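PDB 1I36: conserved protein, which is of unknown function but binds NADP and structurally resembles 3-hydroxyacid dehydrogenases, so it may be an NADP-dependent oxidoreductase. Local coordinates for residues A[31-34]-A[35-39]; A[66-69]-A[70-74]; A[78-81]-A[82-86]; A[228-231]-A[232-236]. The protein carries 1 engineered substitution. One frame throughout, in Å; residues are numbered along the deposited sequence.

Contact 1: residues A[31-34]-A[35-39]. With NAP (NADP nicotinamide-adenine-dinucleotide phosphate), chain C.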
loop_
_atom_site.group_PDB
_atom_site.type_symbol
_atom_site.label_atom_id
_atom_site.label_comp_id
_atom_site.label_asym_id
_atom_site.label_seq_id
_atom_site.Cartn_x
_atom_site.Cartn_y
_atom_site.Cartn_z
ATOM N N GLU A 31 22.301 19.006 35.576
ATOM C CA GLU A 31 21.744 20.201 36.203
ATOM C C GLU A 31 20.376 20.536 35.575
ATOM O O GLU A 31 20.240 20.654 34.346
ATOM C CB GLU A 31 22.713 21.372 36.045
ATOM C CG GLU A 31 22.175 22.742 36.520
ATOM C CD GLU A 31 22.084 22.910 38.051
ATOM O OE1 GLU A 31 21.622 23.998 38.474
ATOM O OE2 GLU A 31 22.462 21.988 38.826
ATOM N N GLY A 32 19.355 20.617 36.422
ATOM C CA GLY A 32 18.013 20.924 35.949
ATOM C C GLY A 32 17.210 19.714 35.487
ATOM O O GLY A 32 16.028 19.845 35.142
ATOM N N ARG A 33 17.840 18.543 35.465
ATOM C CA ARG A 33 17.159 17.328 35.033
ATOM C C ARG A 33 16.407 16.648 36.176
ATOM O O ARG A 33 16.783 16.752 37.346
ATOM C CB ARG A 33 18.149 16.352 34.388
ATOM C CG ARG A 33 18.991 16.979 33.265
ATOM C CD ARG A 33 18.247 17.065 31.906
ATOM N NE ARG A 33 17.022 17.864 31.945
ATOM C CZ ARG A 33 16.959 19.191 31.798
ATOM N NH1 ARG A 33 18.058 19.910 31.599
ATOM N NH2 ARG A 33 15.779 19.799 31.834
ATOM N N SER A 34 15.345 15.942 35.806
ATOM C CA SER A 34 14.486 15.217 36.731
ATOM C C SER A 34 15.155 13.974 37.334
ATOM O O SER A 34 16.153 13.460 36.804
ATOM C CB SER A 34 13.243 14.745 35.989
ATOM O OG SER A 34 13.535 13.544 35.296
ATOM N N PRO A 35 14.580 13.458 38.438
ATOM C CA PRO A 35 15.071 12.270 39.137
ATOM C C PRO A 35 15.206 11.068 38.200
ATOM O O PRO A 35 16.229 10.394 38.219
ATOM C CB PRO A 35 13.985 12.039 40.190
ATOM C CG PRO A 35 13.637 13.434 40.582
ATOM C CD PRO A 35 13.542 14.139 39.244
ATOM N N SER A 36 14.187 10.817 37.371
ATOM C CA SER A 36 14.224 9.687 36.436
ATOM C C SER A 36 15.405 9.790 35.459
ATOM O O SER A 36 16.026 8.780 35.113
ATOM C CB SER A 36 12.885 9.520 35.683
ATOM O OG SER A 36 12.611 10.583 34.779
ATOM N N THR A 37 15.749 11.015 35.074
ATOM C CA THR A 37 16.873 11.248 34.167
ATOM C C THR A 37 18.204 11.039 34.893
ATOM O O THR A 37 19.127 10.425 34.342
ATOM C CB THR A 37 16.803 12.662 33.544
ATOM O OG1 THR A 37 15.706 12.715 32.617
ATOM C CG2 THR A 37 18.104 13.023 32.818
ATOM N N ILE A 38 18.293 11.537 36.129
ATOM C CA ILE A 38 19.502 11.396 36.943
ATOM C C ILE A 38 19.707 9.906 37.216
ATOM O O ILE A 38 20.831 9.403 37.183
ATOM C CB ILE A 38 19.391 12.193 38.294
ATOM C CG1 ILE A 38 19.316 13.697 38.010
ATOM C CG2 ILE A 38 20.603 11.926 39.176
ATOM C CD1 ILE A 38 18.999 14.560 39.231
ATOM N N GLU A 39 18.603 9.194 37.390
ATOM C CA GLU A 39 18.649 7.763 37.660
ATOM C C GLU A 39 19.129 6.970 36.434
ATOM O O GLU A 39 19.952 6.067 36.572
ATOM C CB GLU A 39 17.283 7.277 38.145
ATOM C CG GLU A 39 17.245 5.842 38.653
ATOM C CD GLU A 39 18.276 5.555 39.757
ATOM O OE1 GLU A 39 18.617 6.479 40.546
ATOM O OE2 GLU A 39 18.746 4.391 39.825
HETATM P PA NAP C . 12.466 10.862 27.137
HETATM O O1A NAP C . 11.420 11.768 26.699
HETATM O O2A NAP C . 12.678 9.430 27.102
HETATM O O5B NAP C . 13.934 11.655 27.226
HETATM C C5B NAP C . 14.263 13.123 26.870
HETATM C C4B NAP C . 14.998 13.453 28.084
HETATM O O4B NAP C . 15.402 14.950 27.618
HETATM C C3B NAP C . 14.595 14.012 29.112
HETATM O O3B NAP C . 15.296 12.994 29.692
HETATM C C2B NAP C . 14.694 15.252 29.910
HETATM O O2B NAP C . 15.139 15.553 31.049
HETATM C C1B NAP C . 15.407 15.797 28.826
HETATM N N9A NAP C . 15.004 17.188 28.541
HETATM C C8A NAP C . 13.816 17.912 28.393
HETATM N N7A NAP C . 14.047 19.193 28.208
HETATM C C5A NAP C . 15.421 19.335 28.226
HETATM C C6A NAP C . 16.293 20.464 28.086
HETATM N N6A NAP C . 15.824 21.700 27.897
HETATM N N1A NAP C . 17.662 20.246 28.156
HETATM C C2A NAP C . 18.160 18.992 28.357
HETATM N N3A NAP C . 17.402 17.887 28.503
HETATM C C4A NAP C . 16.025 18.130 28.419
HETATM O O3 NAP C . 12.569 10.831 25.472
HETATM P PN NAP C . 13.208 9.739 24.338
HETATM O O1N NAP C . 12.227 8.618 24.151
HETATM O O2N NAP C . 14.535 9.438 24.886
HETATM O O5D NAP C . 13.453 10.428 22.934
HETATM C C5D NAP C . 14.387 11.528 22.779
HETATM C C4D NAP C . 14.202 12.114 21.391
HETATM O O4D NAP C . 14.325 11.181 20.275
HETATM C C3D NAP C . 12.828 12.791 21.157
HETATM O O3D NAP C . 12.865 14.035 20.388
HETATM C C2D NAP C . 11.994 11.769 20.462
HETATM O O2D NAP C . 10.957 12.317 19.701
HETATM C C1D NAP C . 13.055 11.005 19.639
HETATM N N1N NAP C . 12.695 9.611 19.331
HETATM C C2N NAP C . 12.462 8.696 20.366
HETATM C C3N NAP C . 12.130 7.361 19.956
HETATM C C7N NAP C . 11.868 6.309 20.925
HETATM O O7N NAP C . 11.590 5.153 20.553
HETATM N N7N NAP C . 11.920 6.539 22.262
HETATM C C4N NAP C . 12.064 7.053 18.579
HETATM C C5N NAP C . 12.291 7.957 17.599
HETATM C C6N NAP C . 12.610 9.235 17.974
HETATM P P2B NAP C . 13.952 15.559 32.213
HETATM O O1X NAP C . 13.529 14.149 32.516
HETATM O O2X NAP C . 14.682 16.187 33.281
HETATM O O3X NAP C . 12.835 16.284 31.644
#

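Contact 2: residues A[66-69]-A[70-74]. With NAP (NADP nicotinamide-adenine-dinucleotide phosphate), chain C.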
loop_
_atom_site.group_PDB
_atom_site.type_symbol
_atom_site.label_atom_id
_atom_site.label_comp_id
_atom_site.label_asym_id
_atom_site.label_seq_id
_atom_site.Cartn_x
_atom_site.Cartn_y
_atom_site.Cartn_z
ATOM N N PRO A 66 10.693 16.846 21.185
ATOM C CA PRO A 66 10.530 17.728 20.022
ATOM C C PRO A 66 10.347 19.222 20.344
ATOM O O PRO A 66 10.900 20.084 19.648
ATOM C CB PRO A 66 9.294 17.156 19.330
ATOM C CG PRO A 66 9.460 15.662 19.583
ATOM C CD PRO A 66 9.820 15.659 21.081
ATOM N N GLY A 67 9.574 19.515 21.389
ATOM C CA GLY A 67 9.325 20.902 21.756
ATOM C C GLY A 67 10.527 21.652 22.333
ATOM O O GLY A 67 10.486 22.873 22.469
ATOM N N VAL A 68 11.607 20.932 22.611
ATOM C CA VAL A 68 12.821 21.501 23.221
ATOM C C VAL A 68 14.023 21.513 22.243
ATOM O O VAL A 68 15.026 22.148 22.514
ATOM C CB VAL A 68 13.204 20.610 24.490
ATOM C CG1 VAL A 68 14.607 20.868 24.975
ATOM C CG2 VAL A 68 12.201 20.863 25.619
ATOM N N ALA A 69 13.890 20.834 21.106
ATOM C CA ALA A 69 14.972 20.692 20.129
ATOM C C ALA A 69 15.609 21.992 19.625
ATOM O O ALA A 69 16.837 22.105 19.576
ATOM C CB ALA A 69 14.477 19.834 18.932
ATOM N N LEU A 70 14.803 22.982 19.264
ATOM C CA LEU A 70 15.389 24.240 18.773
ATOM C C LEU A 70 16.118 24.979 19.875
ATOM O O LEU A 70 17.207 25.501 19.649
ATOM C CB LEU A 70 14.351 25.170 18.155
ATOM C CG LEU A 70 13.896 24.840 16.750
ATOM C CD1 LEU A 70 12.836 25.899 16.325
ATOM C CD2 LEU A 70 15.096 24.801 15.784
ATOM N N GLY A 71 15.515 25.029 21.067
ATOM C CA GLY A 71 16.169 25.700 22.181
ATOM C C GLY A 71 17.496 25.049 22.550
ATOM O O GLY A 71 18.457 25.743 22.900
ATOM N N ALA A 72 17.538 23.713 22.519
ATOM C CA ALA A 72 18.757 22.983 22.828
ATOM C C ALA A 72 19.827 23.332 21.793
ATOM O O ALA A 72 20.975 23.510 22.145
ATOM C CB ALA A 72 18.490 21.473 22.813
ATOM N N ALA A 73 19.454 23.394 20.512
ATOM C CA ALA A 73 20.429 23.722 19.474
ATOM C C ALA A 73 20.952 25.164 19.620
ATOM O O ALA A 73 22.127 25.435 19.351
ATOM C CB ALA A 73 19.800 23.528 18.078
ATOM N N ARG A 74 20.047 26.103 19.920
ATOM C CA ARG A 74 20.455 27.494 20.110
ATOM C C ARG A 74 21.536 27.529 21.199
ATOM O O ARG A 74 22.607 28.086 20.985
ATOM C CB ARG A 74 19.239 28.365 20.527
ATOM C CG ARG A 74 19.623 29.793 21.035
ATOM C CD ARG A 74 20.141 30.661 19.923
ATOM N NE ARG A 74 19.064 31.148 19.071
ATOM C CZ ARG A 74 19.224 32.002 18.066
ATOM N NH1 ARG A 74 20.422 32.474 17.763
ATOM N NH2 ARG A 74 18.175 32.400 17.377
HETATM P PA NAP C . 12.466 10.862 27.137
HETATM O O1A NAP C . 11.420 11.768 26.699
HETATM O O2A NAP C . 12.678 9.430 27.102
HETATM O O5B NAP C . 13.934 11.655 27.226
HETATM C C5B NAP C . 14.263 13.123 26.870
HETATM C C4B NAP C . 14.998 13.453 28.084
HETATM O O4B NAP C . 15.402 14.950 27.618
HETATM C C3B NAP C . 14.595 14.012 29.112
HETATM O O3B NAP C . 15.296 12.994 29.692
HETATM C C2B NAP C . 14.694 15.252 29.910
HETATM O O2B NAP C . 15.139 15.553 31.049
HETATM C C1B NAP C . 15.407 15.797 28.826
HETATM N N9A NAP C . 15.004 17.188 28.541
HETATM C C8A NAP C . 13.816 17.912 28.393
HETATM N N7A NAP C . 14.047 19.193 28.208
HETATM C C5A NAP C . 15.421 19.335 28.226
HETATM C C6A NAP C . 16.293 20.464 28.086
HETATM N N6A NAP C . 15.824 21.700 27.897
HETATM N N1A NAP C . 17.662 20.246 28.156
HETATM C C2A NAP C . 18.160 18.992 28.357
HETATM N N3A NAP C . 17.402 17.887 28.503
HETATM C C4A NAP C . 16.025 18.130 28.419
HETATM O O3 NAP C . 12.569 10.831 25.472
HETATM P PN NAP C . 13.208 9.739 24.338
HETATM O O1N NAP C . 12.227 8.618 24.151
HETATM O O2N NAP C . 14.535 9.438 24.886
HETATM O O5D NAP C . 13.453 10.428 22.934
HETATM C C5D NAP C . 14.387 11.528 22.779
HETATM C C4D NAP C . 14.202 12.114 21.391
HETATM O O4D NAP C . 14.325 11.181 20.275
HETATM C C3D NAP C . 12.828 12.791 21.157
HETATM O O3D NAP C . 12.865 14.035 20.388
HETATM C C2D NAP C . 11.994 11.769 20.462
HETATM O O2D NAP C . 10.957 12.317 19.701
HETATM C C1D NAP C . 13.055 11.005 19.639
HETATM N N1N NAP C . 12.695 9.611 19.331
HETATM C C2N NAP C . 12.462 8.696 20.366
HETATM C C3N NAP C . 12.130 7.361 19.956
HETATM C C7N NAP C . 11.868 6.309 20.925
HETATM O O7N NAP C . 11.590 5.153 20.553
HETATM N N7N NAP C . 11.920 6.539 22.262
HETATM C C4N NAP C . 12.064 7.053 18.579
HETATM C C5N NAP C . 12.291 7.957 17.599
HETATM C C6N NAP C . 12.610 9.235 17.974
HETATM P P2B NAP C . 13.952 15.559 32.213
HETATM O O1X NAP C . 13.529 14.149 32.516
HETATM O O2X NAP C . 14.682 16.187 33.281
HETATM O O3X NAP C . 12.835 16.284 31.644
HETATM O O HOH W 1 11.859 22.659 19.160
#

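Contact 3: residues A[78-81]-A[82-86]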
loop_
_atom_site.group_PDB
_atom_site.type_symbol
_atom_site.label_atom_id
_atom_site.label_comp_id
_atom_site.label_asym_id
_atom_site.label_seq_id
_atom_site.Cartn_x
_atom_site.Cartn_y
_atom_site.Cartn_z
ATOM N N ARG A 78 26.318 27.872 20.335
ATOM C CA ARG A 78 27.261 28.926 20.710
ATOM C C ARG A 78 28.608 28.305 21.071
ATOM O O ARG A 78 29.608 29.016 21.162
ATOM C CB ARG A 78 26.754 29.680 21.951
ATOM C CG ARG A 78 25.597 30.597 21.702
ATOM C CD ARG A 78 25.032 31.151 22.998
ATOM N NE ARG A 78 23.768 31.781 22.687
ATOM C CZ ARG A 78 22.620 31.514 23.292
ATOM N NH1 ARG A 78 22.551 30.630 24.283
ATOM N NH2 ARG A 78 21.520 32.078 22.827
ATOM N N HIS A 79 28.635 26.987 21.289
ATOM C CA HIS A 79 29.842 26.305 21.704
ATOM C C HIS A 79 30.373 25.126 20.877
ATOM O O HIS A 79 31.585 24.964 20.717
ATOM C CB HIS A 79 29.652 25.832 23.147
ATOM C CG HIS A 79 29.308 26.931 24.107
ATOM N ND1 HIS A 79 28.007 27.241 24.454
ATOM C CD2 HIS A 79 30.094 27.795 24.793
ATOM C CE1 HIS A 79 28.007 28.247 25.313
ATOM N NE2 HIS A 79 29.260 28.601 25.535
ATOM N N VAL A 80 29.475 24.259 20.410
ATOM C CA VAL A 80 29.887 23.061 19.681
ATOM C C VAL A 80 30.738 23.347 18.460
ATOM O O VAL A 80 30.370 24.160 17.614
ATOM C CB VAL A 80 28.637 22.219 19.258
ATOM C CG1 VAL A 80 29.066 21.047 18.383
ATOM C CG2 VAL A 80 27.924 21.708 20.517
ATOM N N ARG A 81 31.877 22.672 18.370
ATOM C CA ARG A 81 32.772 22.829 17.232
ATOM C C ARG A 81 32.976 21.471 16.548
ATOM O O ARG A 81 33.508 21.394 15.438
ATOM C CB ARG A 81 34.109 23.436 17.670
ATOM C CG ARG A 81 34.031 24.942 17.925
ATOM C CD ARG A 81 35.365 25.484 18.360
ATOM N NE ARG A 81 35.242 26.900 18.684
ATOM C CZ ARG A 81 35.380 27.891 17.807
ATOM N NH1 ARG A 81 35.666 27.628 16.529
ATOM N NH2 ARG A 81 35.153 29.143 18.201
ATOM N N GLY A 82 32.503 20.416 17.202
ATOM C CA GLY A 82 32.581 19.075 16.629
ATOM C C GLY A 82 31.299 18.847 15.825
ATOM O O GLY A 82 30.800 19.757 15.134
ATOM N N ILE A 83 30.755 17.638 15.926
ATOM C CA ILE A 83 29.509 17.299 15.234
ATOM C C ILE A 83 28.337 17.268 16.222
ATOM O O ILE A 83 28.439 16.753 17.331
ATOM C CB ILE A 83 29.636 15.936 14.536
ATOM C CG1 ILE A 83 30.564 16.094 13.345
ATOM C CG2 ILE A 83 28.303 15.443 14.014
ATOM C CD1 ILE A 83 31.088 14.799 12.909
ATOM N N TYR A 84 27.248 17.892 15.809
ATOM C CA TYR A 84 26.016 17.959 16.594
ATOM C C TYR A 84 24.992 17.067 15.848
ATOM O O TYR A 84 24.675 17.299 14.680
ATOM C CB TYR A 84 25.524 19.404 16.634
ATOM C CG TYR A 84 24.319 19.593 17.542
ATOM C CD1 TYR A 84 23.015 19.498 17.025
ATOM C CD2 TYR A 84 24.483 19.925 18.873
ATOM C CE1 TYR A 84 21.903 19.756 17.820
ATOM C CE2 TYR A 84 23.392 20.181 19.686
ATOM C CZ TYR A 84 22.099 20.099 19.149
ATOM O OH TYR A 84 21.031 20.373 19.942
ATOM N N VAL A 85 24.578 16.006 16.520
ATOM C CA VAL A 85 23.654 15.018 15.980
ATOM C C VAL A 85 22.274 15.186 16.591
ATOM O O VAL A 85 22.082 14.966 17.777
ATOM C CB VAL A 85 24.186 13.609 16.268
ATOM C CG1 VAL A 85 23.349 12.558 15.558
ATOM C CG2 VAL A 85 25.654 13.517 15.792
ATOM N N ASP A 86 21.332 15.640 15.785
ATOM C CA ASP A 86 19.979 15.839 16.273
ATOM C C ASP A 86 19.146 14.595 15.921
ATOM O O ASP A 86 18.934 14.276 14.746
ATOM C CB ASP A 86 19.369 17.116 15.693
ATOM C CG ASP A 86 18.037 17.476 16.371
ATOM O OD1 ASP A 86 17.096 16.658 16.343
ATOM O OD2 ASP A 86 17.928 18.565 16.948
#

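Contact 4: residues A[228-231]-A[232-236]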
loop_
_atom_site.group_PDB
_atom_site.type_symbol
_atom_site.label_atom_id
_atom_site.label_comp_id
_atom_site.label_asym_id
_atom_site.label_seq_id
_atom_site.Cartn_x
_atom_site.Cartn_y
_atom_site.Cartn_z
ATOM N N ASP A 228 1.560 17.613 8.526
ATOM C CA ASP A 228 2.310 18.879 8.609
ATOM C C ASP A 228 3.672 18.768 7.910
ATOM O O ASP A 228 4.036 19.644 7.119
ATOM C CB ASP A 228 2.450 19.328 10.071
ATOM C CG ASP A 228 1.134 19.859 10.630
ATOM O OD1 ASP A 228 0.231 20.162 9.824
ATOM O OD2 ASP A 228 0.978 19.952 11.866
ATOM N N MET A 229 4.364 17.640 8.095
ATOM C CA MET A 229 5.661 17.446 7.461
ATOM C C MET A 229 5.545 17.411 5.941
ATOM O O MET A 229 6.301 18.090 5.244
ATOM C CB MET A 229 6.376 16.214 8.031
ATOM C CG MET A 229 6.743 16.366 9.549
ATOM S SD MET A 229 7.708 14.997 10.301
ATOM C CE MET A 229 7.561 15.363 12.145
ATOM N N LEU A 230 4.570 16.664 5.414
ATOM C CA LEU A 230 4.361 16.615 3.982
ATOM C C LEU A 230 4.033 18.004 3.431
ATOM O O LEU A 230 4.412 18.328 2.308
ATOM C CB LEU A 230 3.207 15.666 3.633
ATOM C CG LEU A 230 3.516 14.196 3.437
ATOM C CD1 LEU A 230 2.192 13.492 3.069
ATOM C CD2 LEU A 230 4.568 14.046 2.290
ATOM N N ALA A 231 3.323 18.812 4.215
ATOM C CA ALA A 231 2.955 20.178 3.805
ATOM C C ALA A 231 4.135 21.147 3.589
ATOM O O ALA A 231 3.981 22.178 2.942
ATOM C CB ALA A 231 1.959 20.785 4.805
ATOM N N GLU A 232 5.292 20.829 4.161
ATOM C CA GLU A 232 6.479 21.652 3.997
ATOM C C GLU A 232 7.020 21.450 2.587
ATOM O O GLU A 232 7.735 22.300 2.062
ATOM C CB GLU A 232 7.562 21.237 5.019
ATOM C CG GLU A 232 7.156 21.504 6.474
ATOM C CD GLU A 232 8.180 21.088 7.529
ATOM O OE1 GLU A 232 9.126 20.307 7.231
ATOM O OE2 GLU A 232 8.036 21.564 8.690
ATOM N N VAL A 233 6.663 20.329 1.954
ATOM C CA VAL A 233 7.177 20.043 0.615
ATOM C C VAL A 233 6.157 20.048 -0.534
ATOM O O VAL A 233 6.479 20.477 -1.651
ATOM C CB VAL A 233 8.035 18.722 0.658
ATOM C CG1 VAL A 233 7.307 17.648 1.355
ATOM C CG2 VAL A 233 8.424 18.265 -0.714
ATOM N N ILE A 234 4.939 19.562 -0.286
ATOM C CA ILE A 234 3.893 19.527 -1.331
ATOM C C ILE A 234 2.538 19.964 -0.735
ATOM O O ILE A 234 2.473 20.398 0.409
ATOM C CB ILE A 234 3.703 18.073 -1.892
ATOM C CG1 ILE A 234 3.271 17.123 -0.772
ATOM C CG2 ILE A 234 5.004 17.530 -2.452
ATOM C CD1 ILE A 234 2.770 15.718 -1.250
ATOM N N ASP A 235 1.473 19.884 -1.534
ATOM C CA ASP A 235 0.100 20.170 -1.058
ATOM C C ASP A 235 -0.483 18.751 -0.982
ATOM O O ASP A 235 -1.014 18.233 -1.967
ATOM C CB ASP A 235 -0.672 21.026 -2.072
ATOM C CG ASP A 235 -0.118 22.457 -2.169
ATOM O OD1 ASP A 235 0.522 22.915 -1.202
ATOM O OD2 ASP A 235 -0.306 23.119 -3.219
ATOM N N PRO A 236 -0.366 18.100 0.190
ATOM C CA PRO A 236 -0.847 16.725 0.416
ATOM C C PRO A 236 -2.354 16.497 0.327
ATOM O O PRO A 236 -3.137 17.276 0.861
ATOM C CB PRO A 236 -0.279 16.388 1.800
ATOM C CG PRO A 236 -0.325 17.683 2.483
ATOM C CD PRO A 236 0.093 18.704 1.450
HETATM O O HOH W 2 9.079 18.283 5.310
#

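Contact 1: residues A[31-34]-A[35-39]
Ser-34 and Thr-37 meet at the N-cap and first turn of helix 35-44, at the 2'-phosphate site of the Rossmann-type NADP domain. Ser-34 O takes the first helical bond from Ile-38 N at 3.0 Å, with an N-H...O angle of 160°; the capping bond proper is the weak one from Thr-37 N to Ser-34 OG, 3.4 Å. Ser-36 OG also donates to Ser-34 OG. The phosphate bonds draw on both segments. Ser-34 N donates to NAP O2X at 2.6 Å and a nearly straight 168°, and Ser-34 OG donates to NAP O1X at 2.8 Å. Thr-37 OG1 lies 2.6 Å from NAP O1X and also within reach of the ribose O3B. Packing completes the group, with Thr-37 CG2 alongside Arg-33 CB. The Arg-33 chain, bent at chi2 (-81°) and chi3, lays one guanidinium face over the N3A side of the adenine, offset toward the rim, while its edge meets the phosphate in plane. An alanine here would take away both the adenine cover and the NE donor, and would probably weaken the hold on the 2'-phosphate that separates NADP from NAD. Arg-33 NE reaches NAP O2X at 3.2 Å and, more weakly, NAP O2B.

Contact 2: residues A[66-69]-A[70-74]
Val-68 O accepts a hydrogen bond from Ala-72 N at 3.0 Å, and one residue further on Ala-69 O accepts from Ala-73 N at 3.1 Å. These i to i+4 bonds, with N-H...O angles of 159° and 158°, mark the opening turn of helix 69-77. A water extends the pattern backwards: it donates to Pro-66 O at 2.8 Å and accepts from Leu-70 N at 3.0 Å, so this amide of the first turn is satisfied through solvent. Beyond the polar atoms, the adenine of NAP lies between Val-68 and Arg-33. Val-68 CG1, anti to the backbone N (chi1 165°), sits against the adenine face 3.3 Å from NAP N6A, while Val-68 CG2 lies near the rim, 3.6 Å from NAP N7A. Within the turn, Val-68 CG1 makes a loose apolar contact with Ala-72 CB at 4.5 Å. Pro-66 touches NAP farther along, its CD 3.5 Å from O3D of the nicotinamide ribose. The loop after strand 59-62 thus borders the NADP pocket as it enters the helix. The helix packs on two elements: Leu-70 and Ala-73 on helix 92-101, Ala-72 and Ala-73 on Tyr-84 of strand 83-86.

Contact 3: residues A[78-81]-A[82-86]
Val-80 and Tyr-84 meet across the turn that leads into strand 83-86, Val-80 CG2 approaching Tyr-84 CD2 obliquely at 4.2 Å. The valine stands with CG1 anti to its own nitrogen (chi1 174°), which divides the work of its branches: CG2 goes to the tyrosine, whereas CG1 lies over the intervening backbone, 3.7 Å from Gly-82 N and 3.9 Å from Gly-82 O. Tyr-84 CG is likewise anti to its backbone nitrogen (chi1 -174°), and a chi2 of -92° sets the ring roughly perpendicular to the CA-CB-CG plane. The buried ring also touches Ala-76 of helix 69-77, with Val-60 and Ser-62 of strand 59-62. Val-80 itself packs on Val-60. Arg-81 runs the other way, its chain extended from CG to NE, and only its CB comes close, 3.5 Å from Gly-82 N. Backbone bonds place the strand in the central parallel part of the Rossmann sheet: Ile-83 pairs with Pro-58 and Val-60, and Tyr-84 with Gly-106 and Val-108. Between the two segments the one side-chain contact is apolar and not directional, so the position of the strand probably depends on its backbone bonds to the neighbouring strands.

Contact 4: residues A[228-231]-A[232-236]
Leu-230 and Pro-236 lie flank to flank and run in opposing senses where the chain leaves helix 216-231 and folds back on its last turn. The proline ring brings its CB to 4.0 Å from Leu-230 CB and equally near Leu-230 CD1, while its CD lies 4.0 Å from Ala-231 CA. With Leu-230 CG anti to the carbonyl carbon (chi1 -87°) and chi2 extended, CD1 goes to the proline and CD2 lies 4.3 Å from Ile-234 CD1. Val-233 comes in differently: its CG1, set between the backbone N and carbonyl carbon (chi1 49°), abuts the oxygen of Leu-230 rather than its side chain. That oxygen is gripped twice. Ile-234 N donates to Leu-230 O at 2.9 Å and an almost straight 173°. Val-233 N reaches Leu-230 O at 3.0 Å from above the carbonyl plane. Glu-232 N donates to Met-229 O, and its side chain extends beside the helix end, where a water donates to both Glu-232 OE1 and Met-229 O, each at 2.8 Å. The carboxylate has further partners in Ser-91 OG and Glu-93 N, at the start of helix 92-101. Leu-230 also packs on Met-160, Leu-161 and Ser-164 of helix 154-182, and Ala-179 of the second subunit touches both Leu-230 and Val-233. Val-233 O accepts a hydrogen bond from Arg-182 NH1 of that subunit. The chemistry is thus divided: the oxygens of Met-229 and Leu-230 are taken up by amides of the turning chain and, for Met-229, a water; an apolar cluster closes the bend; and the carboxylate ties the C-terminal helical region to the NADP-binding part.

From the N terminus the four contacts follow in series; each joins adjoining segments at a bend, and none nests within or crosses another. Contact 1 closes the turn between strand 25-28 and helix 35-44. Contact 2 does so between strand 59-62 and helix 69-77, and contact 3 returns the chain from that helix to strand 83-86. Contacts 1 and 2 both touch NAP without touching each other, their nearest atoms being about 7 Å apart. Contacts 2 and 3 do touch, within the beta-alpha-beta crossover from strand 59-62 through helix 69-77 to strand 83-86. Contact 4 closes the exit of helix 216-231 in the C-terminal helical region, which it ties to the NADP-binding part through Glu-232.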